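Local coordinates for protein endo-1,3-beta-glucanase (Streptomyces sioyaensis, PDB 3DGT) that hydrolyses internal 1,3-beta-glucosidic bonds of beta-glucans, acting through a catalytic domain of glycoside hydrolase family 16, at residues A[4-7]-A[8-11]; A[23-27]-A[28-32]; A[124-127]-A[128-132]. All coordinates share one frame; numbering follows the deposited sequence.

Contact 1: residues A[4-7]-A[8-11]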
ATOM      1  N   ALA A   4      15.728  -9.572 -11.862  1.00 13.77           N
ATOM      2  CA  ALA A   4      15.111 -10.817 -12.318  1.00 14.02           C
ATOM      3  C   ALA A   4      14.611 -11.630 -11.116  1.00 14.18           C
ATOM      4  O   ALA A   4      15.275 -11.670 -10.080  1.00 13.77           O
ATOM      5  CB  ALA A   4      16.107 -11.615 -13.120  1.00 14.19           C
ATOM      6  N   PRO A   5      13.433 -12.268 -11.237  1.00 14.48           N
ATOM      7  CA  PRO A   5      12.906 -13.069 -10.136  1.00 15.14           C
ATOM      8  C   PRO A   5      13.712 -14.347  -9.917  1.00 15.69           C
ATOM      9  O   PRO A   5      14.502 -14.732 -10.785  1.00 16.08           O
ATOM     10  CB  PRO A   5      11.477 -13.418 -10.597  1.00 15.09           C
ATOM     11  CG  PRO A   5      11.209 -12.570 -11.790  1.00 15.83           C
ATOM     12  CD  PRO A   5      12.529 -12.260 -12.399  1.00 14.35           C
ATOM     13  N   PRO A   6      13.488 -15.024  -8.777  1.00 15.43           N
ATOM     14  CA  PRO A   6      14.160 -16.300  -8.517  1.00 15.80           C
ATOM     15  C   PRO A   6      13.670 -17.398  -9.466  1.00 16.48           C
ATOM     16  O   PRO A   6      12.601 -17.273 -10.082  1.00 16.23           O
ATOM     17  CB  PRO A   6      13.758 -16.624  -7.070  1.00 15.52           C
ATOM     18  CG  PRO A   6      13.153 -15.355  -6.519  1.00 15.15           C
ATOM     19  CD  PRO A   6      12.568 -14.651  -7.686  1.00 15.55           C
ATOM     20  N   SER A   7      14.453 -18.471  -9.571  1.00 17.92           N
ATOM     21  CA  SER A   7      14.138 -19.588 -10.457  1.00 19.31           C
ATOM     22  C   SER A   7      12.729 -20.101 -10.209  1.00 18.69           C
ATOM     23  O   SER A   7      12.308 -20.266  -9.055  1.00 18.89           O
ATOM     24  CB  SER A   7      15.138 -20.729 -10.271  1.00 20.13           C
ATOM     25  OG  SER A   7      16.432 -20.340 -10.681  1.00 24.27           O
ATOM     26  N   GLY A   8      12.003 -20.318 -11.301  1.00 18.77           N
ATOM     27  CA  GLY A   8      10.668 -20.894 -11.238  1.00 18.66           C
ATOM     28  C   GLY A   8       9.529 -19.899 -11.163  1.00 18.06           C
ATOM     29  O   GLY A   8       8.382 -20.271 -11.416  1.00 18.39           O
ATOM     30  N   TRP A   9       9.830 -18.643 -10.821  1.00 17.19           N
ATOM     31  CA  TRP A   9       8.794 -17.612 -10.724  1.00 16.42           C
ATOM     32  C   TRP A   9       8.569 -16.936 -12.067  1.00 16.60           C
ATOM     33  O   TRP A   9       9.516 -16.666 -12.806  1.00 17.68           O
ATOM     34  CB  TRP A   9       9.142 -16.559  -9.663  1.00 15.71           C
ATOM     35  CG  TRP A   9       9.149 -17.086  -8.255  1.00 14.52           C
ATOM     36  CD1 TRP A   9      10.141 -17.823  -7.658  1.00 14.45           C
ATOM     37  CD2 TRP A   9       8.122 -16.923  -7.261  1.00 14.39           C
ATOM     38  NE1 TRP A   9       9.795 -18.121  -6.364  1.00 14.68           N
ATOM     39  CE2 TRP A   9       8.565 -17.582  -6.091  1.00 13.47           C
ATOM     40  CE3 TRP A   9       6.874 -16.285  -7.244  1.00 13.76           C
ATOM     41  CZ2 TRP A   9       7.804 -17.627  -4.925  1.00 13.94           C
ATOM     42  CZ3 TRP A   9       6.123 -16.323  -6.076  1.00 13.69           C
ATOM     43  CH2 TRP A   9       6.584 -16.992  -4.939  1.00 14.00           C
ATOM     44  N   SER A  10       7.305 -16.676 -12.368  1.00 16.78           N
ATOM     45  CA  SER A  10       6.913 -16.029 -13.613  1.00 16.84           C
ATOM     46  C   SER A  10       6.345 -14.655 -13.326  1.00 16.50           C
ATOM     47  O   SER A  10       5.770 -14.422 -12.268  1.00 16.27           O
ATOM     48  CB  SER A  10       5.861 -16.858 -14.340  1.00 17.43           C
ATOM     49  OG  SER A  10       6.416 -18.068 -14.807  1.00 19.71           O
ATOM     50  N   GLN A  11       6.504 -13.757 -14.284  1.00 16.31           N
ATOM     51  CA  GLN A  11       5.973 -12.411 -14.152  1.00 16.05           C
ATOM     52  C   GLN A  11       4.484 -12.369 -14.470  1.00 15.76           C
ATOM     53  O   GLN A  11       4.049 -12.806 -15.535  1.00 16.86           O
ATOM     54  CB  GLN A  11       6.723 -11.461 -15.078  1.00 16.40           C
ATOM     55  CG  GLN A  11       6.231 -10.023 -15.006  1.00 17.67           C
ATOM     56  CD  GLN A  11       7.033  -9.101 -15.895  1.00 18.18           C
ATOM     57  OE1 GLN A  11       8.255  -9.002 -15.763  1.00 21.00           O
ATOM     58  NE2 GLN A  11       6.349  -8.418 -16.808  1.00 19.91           N
TER
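Just before the turn, Pro5 lays CB against CB of Trp9, 4.0 Å away, a light apolar touch at the foot of the indole. Pro6, next along the chain, does more. Its ring runs obliquely past the pyrrole side of the indole, with CB 3.9 Å from Trp9 CD1; CG and CD of Pro6 are only slightly farther from the same atom. Trp9 CG sits beside its own backbone N (chi1 -66°), which brings CD1 to the Pro6 ring. The Pro6 carbonyl also accepts the turn's hydrogen bond, from Trp9 N to Pro6 O at 3.2 Å and nearly straight (162°), and the same oxygen lies at the edge of the indole, near its plane. Ser7 and then Gly8 fill the two corners of a type II beta turn, a textbook case of glycine at the third position: with phi at 93°, any CB on Gly8 would collide with the carbonyl oxygen of Ser7. From this surface turn the chain enters strand 9-15, where Ser10 pairs through its backbone with Ser275 of strand 266-276, while the Trp9 side chain rests on Thr274 and Leu276 of that strand and on Lys99 and Arg101 of strand 99-107.

Contact 2: residues A[23-27]-A[28-32]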
ATOM      1  N   SER A  23       6.305  13.371 -16.550  1.00 14.96           N
ATOM      2  CA  SER A  23       5.260  12.774 -17.377  1.00 15.52           C
ATOM      3  C   SER A  23       4.260  11.987 -16.553  1.00 15.58           C
ATOM      4  O   SER A  23       4.483  11.679 -15.376  1.00 15.37           O
ATOM      5  CB  SER A  23       5.850  11.910 -18.506  1.00 15.66           C
ATOM      6  OG  SER A  23       6.420  10.705 -18.028  1.00 15.44           O
ATOM      7  N   SER A  24       3.156  11.646 -17.210  1.00 16.07           N
ATOM      8  CA  SER A  24       2.055  10.978 -16.563  1.00 16.38           C
ATOM      9  C   SER A  24       2.254   9.463 -16.459  1.00 16.57           C
ATOM     10  O   SER A  24       2.958   8.866 -17.266  1.00 17.07           O
ATOM     11  CB  SER A  24       0.739  11.326 -17.278  1.00 16.86           C
ATOM     12  OG  SER A  24       0.674  10.779 -18.595  1.00 16.49           O
ATOM     13  N   VAL A  25       1.615   8.859 -15.457  1.00 15.78           N
ATOM     14  CA  VAL A  25       1.643   7.407 -15.232  1.00 15.89           C
ATOM     15  C   VAL A  25       0.910   6.631 -16.352  1.00 15.42           C
ATOM     16  O   VAL A  25       0.037   7.182 -17.025  1.00 15.40           O
ATOM     17  CB  VAL A  25       1.066   7.081 -13.818  1.00 16.95           C
ATOM     18  CG1 VAL A  25      -0.459   7.238 -13.768  1.00 16.99           C
ATOM     19  CG2 VAL A  25       1.480   5.716 -13.342  1.00 18.02           C
ATOM     20  N   ASN A  26       1.288   5.366 -16.556  1.00 14.42           N
ATOM     21  CA  ASN A  26       0.647   4.508 -17.560  1.00 14.30           C
ATOM     22  C   ASN A  26      -0.736   4.080 -17.104  1.00 13.67           C
ATOM     23  O   ASN A  26      -0.883   3.180 -16.269  1.00 13.84           O
ATOM     24  CB  ASN A  26       1.512   3.269 -17.849  1.00 14.79           C
ATOM     25  CG  ASN A  26       1.001   2.437 -19.031  1.00 16.83           C
ATOM     26  OD1 ASN A  26      -0.081   2.679 -19.575  1.00 18.73           O
ATOM     27  ND2 ASN A  26       1.796   1.454 -19.436  1.00 19.15           N
ATOM     28  N   THR A  27      -1.751   4.717 -17.677  1.00 13.24           N
ATOM     29  CA  THR A  27      -3.133   4.445 -17.291  1.00 13.54           C
ATOM     30  C   THR A  27      -3.696   3.152 -17.900  1.00 13.65           C
ATOM     31  O   THR A  27      -4.833   2.771 -17.597  1.00 13.73           O
ATOM     32  CB  THR A  27      -4.061   5.641 -17.580  1.00 13.82           C
ATOM     33  OG1 THR A  27      -3.819   6.128 -18.902  1.00 14.63           O
ATOM     34  CG2 THR A  27      -3.810   6.770 -16.578  1.00 13.98           C
ATOM     35  N   ALA A  28      -2.913   2.443 -18.715  1.00 13.38           N
ATOM     36  CA  ALA A  28      -3.298   1.065 -19.032  1.00 13.46           C
ATOM     37  C   ALA A  28      -3.167   0.196 -17.778  1.00 13.20           C
ATOM     38  O   ALA A  28      -3.877  -0.802 -17.642  1.00 14.02           O
ATOM     39  CB  ALA A  28      -2.464   0.495 -20.159  1.00 13.33           C
ATOM     40  N   ASN A  29      -2.267   0.594 -16.871  1.00 12.99           N
ATOM     41  CA  ASN A  29      -1.993  -0.165 -15.653  1.00 13.03           C
ATOM     42  C   ASN A  29      -2.642   0.404 -14.407  1.00 12.31           C
ATOM     43  O   ASN A  29      -2.886  -0.332 -13.455  1.00 13.21           O
ATOM     44  CB  ASN A  29      -0.488  -0.215 -15.394  1.00 12.88           C
ATOM     45  CG  ASN A  29       0.256  -1.088 -16.371  1.00 13.51           C
ATOM     46  OD1 ASN A  29      -0.314  -1.967 -17.019  1.00 13.06           O
ATOM     47  ND2 ASN A  29       1.553  -0.861 -16.466  1.00 13.53           N
ATOM     48  N   TRP A  30      -2.884   1.717 -14.398  1.00 12.15           N
ATOM     49  CA  TRP A  30      -3.304   2.433 -13.190  1.00 11.71           C
ATOM     50  C   TRP A  30      -4.516   3.306 -13.428  1.00 11.78           C
ATOM     51  O   TRP A  30      -4.658   3.913 -14.487  1.00 12.61           O
ATOM     52  CB  TRP A  30      -2.159   3.312 -12.673  1.00 11.58           C
ATOM     53  CG  TRP A  30      -0.946   2.519 -12.345  1.00 11.14           C
ATOM     54  CD1 TRP A  30       0.123   2.299 -13.155  1.00 11.59           C
ATOM     55  CD2 TRP A  30      -0.691   1.805 -11.133  1.00 11.32           C
ATOM     56  NE1 TRP A  30       1.036   1.482 -12.527  1.00 12.27           N
ATOM     57  CE2 TRP A  30       0.561   1.167 -11.281  1.00 10.94           C
ATOM     58  CE3 TRP A  30      -1.395   1.643  -9.934  1.00 11.60           C
ATOM     59  CZ2 TRP A  30       1.127   0.385 -10.263  1.00 11.84           C
ATOM     60  CZ3 TRP A  30      -0.830   0.860  -8.920  1.00 11.81           C
ATOM     61  CH2 TRP A  30       0.414   0.242  -9.095  1.00 11.66           C
ATOM     62  N   GLN A  31      -5.377   3.362 -12.422  1.00 12.42           N
ATOM     63  CA  GLN A  31      -6.461   4.337 -12.385  1.00 12.54           C
ATOM     64  C   GLN A  31      -6.322   5.269 -11.192  1.00 12.70           C
ATOM     65  O   GLN A  31      -5.806   4.883 -10.145  1.00 12.93           O
ATOM     66  CB  GLN A  31      -7.833   3.665 -12.411  1.00 12.98           C
ATOM     67  CG  GLN A  31      -8.049   2.565 -11.394  1.00 14.87           C
ATOM     68  CD  GLN A  31      -9.283   1.755 -11.728  1.00 16.66           C
ATOM     69  OE1 GLN A  31      -9.374   1.137 -12.796  1.00 19.34           O
ATOM     70  NE2 GLN A  31     -10.252   1.780 -10.835  1.00 16.70           N
ATOM     71  N   PHE A  32      -6.791   6.500 -11.355  1.00 13.03           N
ATOM     72  CA  PHE A  32      -6.689   7.504 -10.306  1.00 13.02           C
ATOM     73  C   PHE A  32      -7.897   7.513  -9.384  1.00 13.26           C
ATOM     74  O   PHE A  32      -9.044   7.491  -9.840  1.00 13.89           O
ATOM     75  CB  PHE A  32      -6.591   8.899 -10.926  1.00 13.06           C
ATOM     76  CG  PHE A  32      -5.338   9.134 -11.710  1.00 13.63           C
ATOM     77  CD1 PHE A  32      -4.173   9.544 -11.069  1.00 15.92           C
ATOM     78  CD2 PHE A  32      -5.325   8.973 -13.092  1.00 14.69           C
ATOM     79  CE1 PHE A  32      -3.005   9.773 -11.787  1.00 15.89           C
ATOM     80  CE2 PHE A  32      -4.154   9.201 -13.822  1.00 16.75           C
ATOM     81  CZ  PHE A  32      -2.996   9.604 -13.163  1.00 16.61           C
TER
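Val25 and Trp30 meet where the chain bends into strand 30-32, and the valine shows how one branched side chain can serve two aromatic rings. Its CB bond heads toward the residues that follow, and there the side chain divides. CG2, set anti to the valine's backbone N, comes to 3.7 Å from Trp30 CD1, the two side chains crossing at about a right angle. CG1 lies between the backbone N and the carbonyl carbon (chi1 74°), a position that carries it to Phe32, whose CZ it meets at 3.5 Å. Thr27 adds its methyl to the same ring, CG2 standing 3.7 Å from Phe32 CE2.

The bend itself is held by polar atoms of Asn26. Its backbone O accepts Asn29 N at 3.0 Å, with the donor well above the carbonyl plane, and a weak second bond from Trp30 N. The side-chain OD1 of Asn26 takes Ala28 N, also at 3.0 Å and also from above the amide plane. Thr27 contributes a CA-H...O contact, its CA 3.2 Å from Trp30 O. From strand 9-15, Asp15 OD2 receives both Asn29 ND2 and Trp30 NE1, so one carboxylate oxygen steadies the amide and the indole together; Phe17 meets the Trp30 ring with planes about 30° apart.

An asparagine whose side-chain oxygen accepts the backbone N-H two residues on is the signature of an Asx turn. Here it is joined to a backbone turn that delivers the chain into strand 30-32, which pairs antiparallel with strand 80-87 in the beta-sandwich, or jelly roll, of glycoside hydrolase family 16.

Contact 3: residues A[124-127]-A[128-132]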
ATOM      1  N   TRP A 124      -0.459  -1.192  -0.770  1.00 10.82           N
ATOM      2  CA  TRP A 124      -1.393  -2.144  -0.192  1.00 11.26           C
ATOM      3  C   TRP A 124      -2.303  -2.796  -1.226  1.00 11.39           C
ATOM      4  O   TRP A 124      -2.255  -2.473  -2.422  1.00 11.20           O
ATOM      5  CB  TRP A 124      -2.175  -1.480   0.959  1.00 11.37           C
ATOM      6  CG  TRP A 124      -2.923  -0.211   0.602  1.00 10.95           C
ATOM      7  CD1 TRP A 124      -2.386   0.988   0.227  1.00 10.96           C
ATOM      8  CD2 TRP A 124      -4.339  -0.026   0.626  1.00 10.24           C
ATOM      9  NE1 TRP A 124      -3.385   1.906  -0.013  1.00 11.66           N
ATOM     10  CE2 TRP A 124      -4.596   1.315   0.246  1.00 10.82           C
ATOM     11  CE3 TRP A 124      -5.421  -0.865   0.935  1.00 11.27           C
ATOM     12  CZ2 TRP A 124      -5.901   1.834   0.154  1.00 12.09           C
ATOM     13  CZ3 TRP A 124      -6.712  -0.346   0.857  1.00 11.65           C
ATOM     14  CH2 TRP A 124      -6.941   0.989   0.463  1.00 12.04           C
ATOM     15  N   MET A 125      -3.102  -3.746  -0.757  1.00 11.12           N
ATOM     16  CA  MET A 125      -3.990  -4.518  -1.624  1.00 11.81           C
ATOM     17  C   MET A 125      -5.364  -4.581  -1.003  1.00 11.57           C
ATOM     18  O   MET A 125      -5.489  -4.695   0.218  1.00 12.18           O
ATOM     19  CB  MET A 125      -3.475  -5.944  -1.793  1.00 11.41           C
ATOM     20  CG  MET A 125      -2.129  -6.055  -2.494  1.00 12.26           C
ATOM     21  SD  MET A 125      -1.401  -7.711  -2.353  1.00 13.53           S
ATOM     22  CE  MET A 125      -2.500  -8.741  -3.336  1.00 14.55           C
ATOM     23  N   LEU A 126      -6.387  -4.542  -1.852  1.00 12.06           N
ATOM     24  CA  LEU A 126      -7.767  -4.647  -1.409  1.00 12.60           C
ATOM     25  C   LEU A 126      -8.496  -5.695  -2.250  1.00 12.34           C
ATOM     26  O   LEU A 126      -8.258  -5.805  -3.454  1.00 12.04           O
ATOM     27  CB  LEU A 126      -8.423  -3.265  -1.523  1.00 13.38           C
ATOM     28  CG  LEU A 126      -9.674  -2.884  -0.746  1.00 14.44           C
ATOM     29  CD1 LEU A 126      -9.638  -3.352   0.712  1.00 14.24           C
ATOM     30  CD2 LEU A 126      -9.826  -1.374  -0.832  1.00 13.89           C
ATOM     31  N   GLY A 127      -9.338  -6.501  -1.609  1.00 11.58           N
ATOM     32  CA  GLY A 127     -10.054  -7.557  -2.329  1.00 12.15           C
ATOM     33  C   GLY A 127     -10.900  -7.011  -3.461  1.00 12.16           C
ATOM     34  O   GLY A 127     -11.571  -5.988  -3.306  1.00 12.52           O
ATOM     35  N   ALA A 128     -10.886  -7.714  -4.592  1.00 12.25           N
ATOM     36  CA  ALA A 128     -11.596  -7.266  -5.795  1.00 12.35           C
ATOM     37  C   ALA A 128     -13.073  -6.872  -5.571  1.00 12.38           C
ATOM     38  O   ALA A 128     -13.518  -5.875  -6.151  1.00 13.14           O
ATOM     39  CB  ALA A 128     -11.473  -8.310  -6.904  1.00 12.11           C
ATOM     40  N   PRO A 129     -13.838  -7.643  -4.760  1.00 12.45           N
ATOM     41  CA  PRO A 129     -15.239  -7.225  -4.563  1.00 11.85           C
ATOM     42  C   PRO A 129     -15.454  -5.848  -3.949  1.00 12.35           C
ATOM     43  O   PRO A 129     -16.581  -5.347  -3.988  1.00 12.41           O
ATOM     44  CB  PRO A 129     -15.820  -8.331  -3.666  1.00 12.08           C
ATOM     45  CG  PRO A 129     -14.947  -9.538  -3.983  1.00 11.98           C
ATOM     46  CD  PRO A 129     -13.568  -8.934  -4.097  1.00 12.21           C
ATOM     47  N   PHE A 130     -14.409  -5.232  -3.392  1.00 12.15           N
ATOM     48  CA  PHE A 130     -14.535  -3.867  -2.873  1.00 12.08           C
ATOM     49  C   PHE A 130     -14.789  -2.864  -3.998  1.00 12.39           C
ATOM     50  O   PHE A 130     -15.533  -1.886  -3.819  1.00 12.23           O
ATOM     51  CB  PHE A 130     -13.271  -3.483  -2.092  1.00 12.36           C
ATOM     52  CG  PHE A 130     -13.348  -2.139  -1.405  1.00 12.97           C
ATOM     53  CD1 PHE A 130     -12.949  -0.975  -2.056  1.00 13.01           C
ATOM     54  CD2 PHE A 130     -13.786  -2.047  -0.091  1.00 13.30           C
ATOM     55  CE1 PHE A 130     -13.008   0.263  -1.411  1.00 13.41           C
ATOM     56  CE2 PHE A 130     -13.842  -0.807   0.562  1.00 12.83           C
ATOM     57  CZ  PHE A 130     -13.443   0.344  -0.100  1.00 12.85           C
ATOM     58  N   ARG A 131     -14.174  -3.087  -5.153  1.00 12.07           N
ATOM     59  CA  ARG A 131     -14.288  -2.120  -6.242  1.00 12.50           C
ATOM     60  C   ARG A 131     -15.721  -2.044  -6.749  1.00 12.84           C
ATOM     61  O   ARG A 131     -16.331  -3.065  -7.071  1.00 13.67           O
ATOM     62  CB  ARG A 131     -13.338  -2.469  -7.386  1.00 12.39           C
ATOM     63  CG  ARG A 131     -13.416  -1.498  -8.566  1.00 12.74           C
ATOM     64  CD  ARG A 131     -12.231  -1.649  -9.500  1.00 12.85           C
ATOM     65  NE  ARG A 131     -10.993  -1.157  -8.908  1.00 13.97           N
ATOM     66  CZ  ARG A 131      -9.800  -1.234  -9.494  1.00 13.33           C
ATOM     67  NH1 ARG A 131      -9.665  -1.794 -10.689  1.00 15.25           N
ATOM     68  NH2 ARG A 131      -8.743  -0.752  -8.868  1.00 13.42           N
ATOM     69  N   GLY A 132     -16.254  -0.827  -6.808  1.00 12.79           N
ATOM     70  CA  GLY A 132     -17.643  -0.637  -7.220  1.00 12.84           C
ATOM     71  C   GLY A 132     -18.652  -0.999  -6.152  1.00 13.37           C
ATOM     72  O   GLY A 132     -19.844  -1.097  -6.423  1.00 14.34           O
TER
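Leu126 and Phe130 form the tight side of this turn. The leucine methyl CD2 stands over one face of the phenylalanine ring, 3.6 Å from its centroid and 20° off the normal, a well-formed CH-pi contact. It is offset toward the rim, nearest CD1 of Phe130 at 3.4 Å, while Leu126 CG backs it up 3.8 Å from Phe130 CG. Both side chains place CG opposite their own backbone N (chi1 -159° for Leu126), and from these settings they cross obliquely at the inside of the bend. Tyr38 meets the Phe130 ring at about 65°.

The backbone closes the same side. Gly127 O accepts Phe130 N at 2.9 Å, the N-H approaching from above the carbonyl plane, and Phe130 CB packs 3.3 Å from that oxygen. One residue on, Arg131 N bonds to Ala128 O at 3.0 Å, so residues 128-130 wind as a short 3-10 segment. A serine in place of Phe130 would probably deprive the Leu126 methyl of the ring face it packs on and open a gap inside the bend.

The outer side is looser. There the exposed Pro129 meets Gly127 through CD, a closeness set by the chain itself, and the CB of Ala128 points away from the strand. Arg131 turns its guanidinium from the turn altogether, to a salt bridge with Glu86, a bond to Thr87 O and a cation-pi contact with Phe237.

The turn ends strand 119-127 between two antiparallel neighbours: Leu126 pairs through its backbone with Phe237 of strand 236-244, Met125 with Leu143 of strand 142-144.

In the fold
Along the chain the three contacts come in series, none enclosing or crossing another; the first two lead into strands, the third leaves one. Contact 1 closes the N-terminal turn that leads into strand 9-15. Contact 2 closes the last bend of the loop between that strand and strand 30-32, and its polar ends reach back to Asp15. Much later, contact 3 folds the end of strand 119-127 into the following loop. Contact 1 stands apart, its centre about 25 Å from that of contact 2, whereas contacts 2 and 3 touch: Gln31 NE2 packs 3.3 Å from Arg131 CZ, beside strand 80-87, which both reach.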